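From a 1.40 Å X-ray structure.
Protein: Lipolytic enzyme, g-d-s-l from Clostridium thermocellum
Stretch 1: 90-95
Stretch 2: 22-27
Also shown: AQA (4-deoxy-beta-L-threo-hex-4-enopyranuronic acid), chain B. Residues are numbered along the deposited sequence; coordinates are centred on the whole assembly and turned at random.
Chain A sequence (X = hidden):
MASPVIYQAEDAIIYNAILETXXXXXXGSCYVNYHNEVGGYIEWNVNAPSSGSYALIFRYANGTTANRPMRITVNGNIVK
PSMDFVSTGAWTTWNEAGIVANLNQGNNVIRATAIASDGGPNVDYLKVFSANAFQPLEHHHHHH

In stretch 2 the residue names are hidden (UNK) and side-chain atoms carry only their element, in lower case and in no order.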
# COMPACT_ATOMS: atom_id res chain seq x y z
N ALA A 90 16.56 -6.30 -3.46
CA ALA A 90 17.08 -6.40 -2.10
C ALA A 90 16.02 -5.90 -1.15
O ALA A 90 15.19 -5.07 -1.53
CB ALA A 90 18.34 -5.59 -1.95
N TRP A 91 16.07 -6.37 0.10
CA TRP A 91 15.12 -5.93 1.12
C TRP A 91 15.33 -4.47 1.51
O TRP A 91 14.47 -3.86 2.14
CB TRP A 91 15.17 -6.83 2.36
CG TRP A 91 14.52 -8.15 2.11
CD1 TRP A 91 15.13 -9.37 2.06
CD2 TRP A 91 13.12 -8.39 1.87
NE1 TRP A 91 14.20 -10.36 1.80
CE2 TRP A 91 12.97 -9.78 1.69
CE3 TRP A 91 11.99 -7.56 1.80
CZ2 TRP A 91 11.72 -10.37 1.42
CZ3 TRP A 91 10.75 -8.15 1.54
CH2 TRP A 91 10.63 -9.54 1.35
N THR A 92 16.48 -3.93 1.13
CA THR A 92 16.83 -2.53 1.42
C THR A 92 16.66 -1.63 0.19
O THR A 92 17.02 -0.45 0.22
CB THR A 92 18.27 -2.43 1.94
OG1 THR A 92 19.15 -3.06 0.99
CG2 THR A 92 18.41 -3.12 3.29
N THR A 93 16.10 -2.19 -0.89
CA THR A 93 15.77 -1.41 -2.07
C THR A 93 14.26 -1.22 -2.14
O THR A 93 13.50 -2.19 -2.20
CB THR A 93 16.29 -2.07 -3.36
OG1 THR A 93 17.71 -2.18 -3.26
CG2 THR A 93 15.94 -1.21 -4.56
N TRP A 94 13.85 0.04 -2.09
CA TRP A 94 12.45 0.40 -1.98
C TRP A 94 12.00 1.08 -3.26
O TRP A 94 12.59 2.08 -3.69
CB TRP A 94 12.23 1.34 -0.79
CG TRP A 94 12.66 0.76 0.52
CD1 TRP A 94 13.93 0.71 1.03
CD2 TRP A 94 11.82 0.14 1.51
NE1 TRP A 94 13.93 0.11 2.26
CE2 TRP A 94 12.65 -0.25 2.58
CE3 TRP A 94 10.44 -0.12 1.60
CZ2 TRP A 94 12.15 -0.88 3.72
CZ3 TRP A 94 9.95 -0.76 2.74
CH2 TRP A 94 10.80 -1.13 3.78
N ASN A 95 10.96 0.52 -3.87
CA ASN A 95 10.41 1.06 -5.10
C ASN A 95 8.96 1.48 -4.87
O ASN A 95 8.45 1.38 -3.75
CB ASN A 95 10.51 0.02 -6.22
CG ASN A 95 11.94 -0.25 -6.65
OD1 ASN A 95 12.87 0.50 -6.31
ND2 ASN A 95 12.13 -1.31 -7.42
N UNK A 22 13.71 -3.69 10.68
CA UNK A 22 14.85 -4.56 10.34
C UNK A 22 15.69 -4.08 9.15
O UNK A 22 16.91 -3.98 9.25
c UNK A 22 13.73 -6.57 11.33
c UNK A 22 14.37 -6.01 10.07
c UNK A 22 15.52 -6.91 9.62
N UNK A 23 15.03 -3.79 8.04
CA UNK A 23 15.72 -3.46 6.80
C UNK A 23 15.82 -1.97 6.58
O UNK A 23 14.80 -1.27 6.58
c UNK A 23 14.99 -5.61 5.71
o UNK A 23 13.92 -6.22 5.79
n UNK A 23 16.17 -6.21 5.73
c UNK A 23 15.00 -4.11 5.62
N UNK A 24 17.04 -1.50 6.36
CA UNK A 24 17.29 -0.08 6.16
C UNK A 24 16.57 0.48 4.94
O UNK A 24 16.26 -0.26 4.00
c UNK A 24 18.79 0.18 6.05
N UNK A 25 16.33 1.79 4.95
CA UNK A 25 15.80 2.48 3.78
C UNK A 25 14.35 2.91 3.90
O UNK A 25 13.86 3.66 3.06
N UNK A 26 13.67 2.44 4.95
CA UNK A 26 12.31 2.89 5.22
C UNK A 26 12.35 4.35 5.67
O UNK A 26 13.43 4.90 5.97
c UNK A 26 11.87 3.01 8.58
c UNK A 26 11.62 2.00 6.27
c UNK A 26 13.89 1.24 9.24
c UNK A 26 12.27 2.06 7.64
c UNK A 26 12.46 3.07 9.84
c UNK A 26 13.47 2.18 10.16
o UNK A 26 14.09 2.22 11.39
c UNK A 26 13.29 1.19 7.99
N UNK A 27 11.18 4.97 5.72
CA UNK A 27 11.04 6.35 6.17
C UNK A 27 10.12 6.38 7.39
O UNK A 27 9.37 5.43 7.65
c UNK A 27 10.48 7.28 5.07
c UNK A 27 11.42 7.33 3.86
o UNK A 27 9.19 6.83 4.66
O6A AQA B . 9.90 -12.66 3.44
C6 AQA B . 9.71 -11.58 4.06
O6B AQA B . 8.59 -11.01 4.10
C5 AQA B . 10.74 -11.01 4.68
O5 AQA B . 12.03 -11.68 4.57
C4 AQA B . 10.60 -9.84 5.35
C3 AQA B . 11.72 -9.33 6.23
O3 AQA B . 11.64 -7.90 6.41
C2 AQA B . 13.04 -9.70 5.57
O2 AQA B . 14.15 -9.26 6.35
C1 AQA B . 13.12 -11.21 5.37
O HOH W 1 12.23 -4.10 3.59

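Position 22 carries three side-chain carbons, the first of which bears the other two, and none touches stretch 1. A branch at CB with carbon alone is valine. Val-22 is exposed, and the contact itself makes no demand on its identity.

Position 23 has two side-chain carbons, the second bearing one oxygen and one nitrogen. Its CA-to-CB bond points toward stretch 1; its CB lies 3.5 Å from Trp-91 O, and its side-chain nitrogen is 3.6 Å from Trp-91 CB. A short carboxamide is asparagine. The amide oxygen serves the sugar: AQA O2 donates a hydrogen bond to Asn-23 OD1 at 3.1 Å, and AQA O3 lies 2.9 Å from the same OD1. A short amide suits this place because it offers an acceptor to the ligand while packing against the tryptophan backbone.

Position 24 shows a single side-chain carbon, pointing sideways, its CB 4.3 Å from Thr-92 CG2: alanine. This small methyl only brushes the threonine, while the backbone does more. Ala-24 O accepts a hydrogen bond from Trp-94 NE1 at 2.9 Å, almost perfectly straight at 177°, and also receives a CA-H...O contact from Thr-92 CA at 3.5 Å.

Position 25 has no side-chain atoms; its backbone C is 3.3 Å from Trp-94 NE1 and its O lies over one face of the indole. It is therefore glycine. With phi/psi of 107/-9, a CB would be jammed against the preceding carbonyl oxygen, and an ideal CB of Gly-25 would stand 2.5 Å from Trp-94 NE1, a clash.

Position 26 has one carbon leading to a six-carbon ring that bears an oxygen. Its CB packs 3.9 Å from Trp-94 CZ2, and its CA lies over a face of that indole. The phenol identifies tyrosine. Tyr-26 suits its place because it meets the indole with CB and CA, while the end of its side chain leads away from stretch 1.

Position 27 carries one carbon bearing an oxygen and another carbon, out of reach of stretch 1: threonine. Thr-27 OG1 is hydrogen-bonded elsewhere in the structure.

The contact joins two loops. A type I turn from Ala-90 to Thr-93, closed by Thr-93 N to Ala-90 O at 3.1 Å, sets Thr-92 beside Ala-24, and Trp-94 fastens the loops through its indole nitrogen. A water donating to Trp-91 O at 2.7 Å and, weakly, to Asn-23 OD1 at 3.5 Å adds a bridge. AQA C5 lies over one face of the Trp-91 ring while Asn-23 holds the sugar's hydroxyl side.

Stretch 2, residues 22-27: VNAGYT
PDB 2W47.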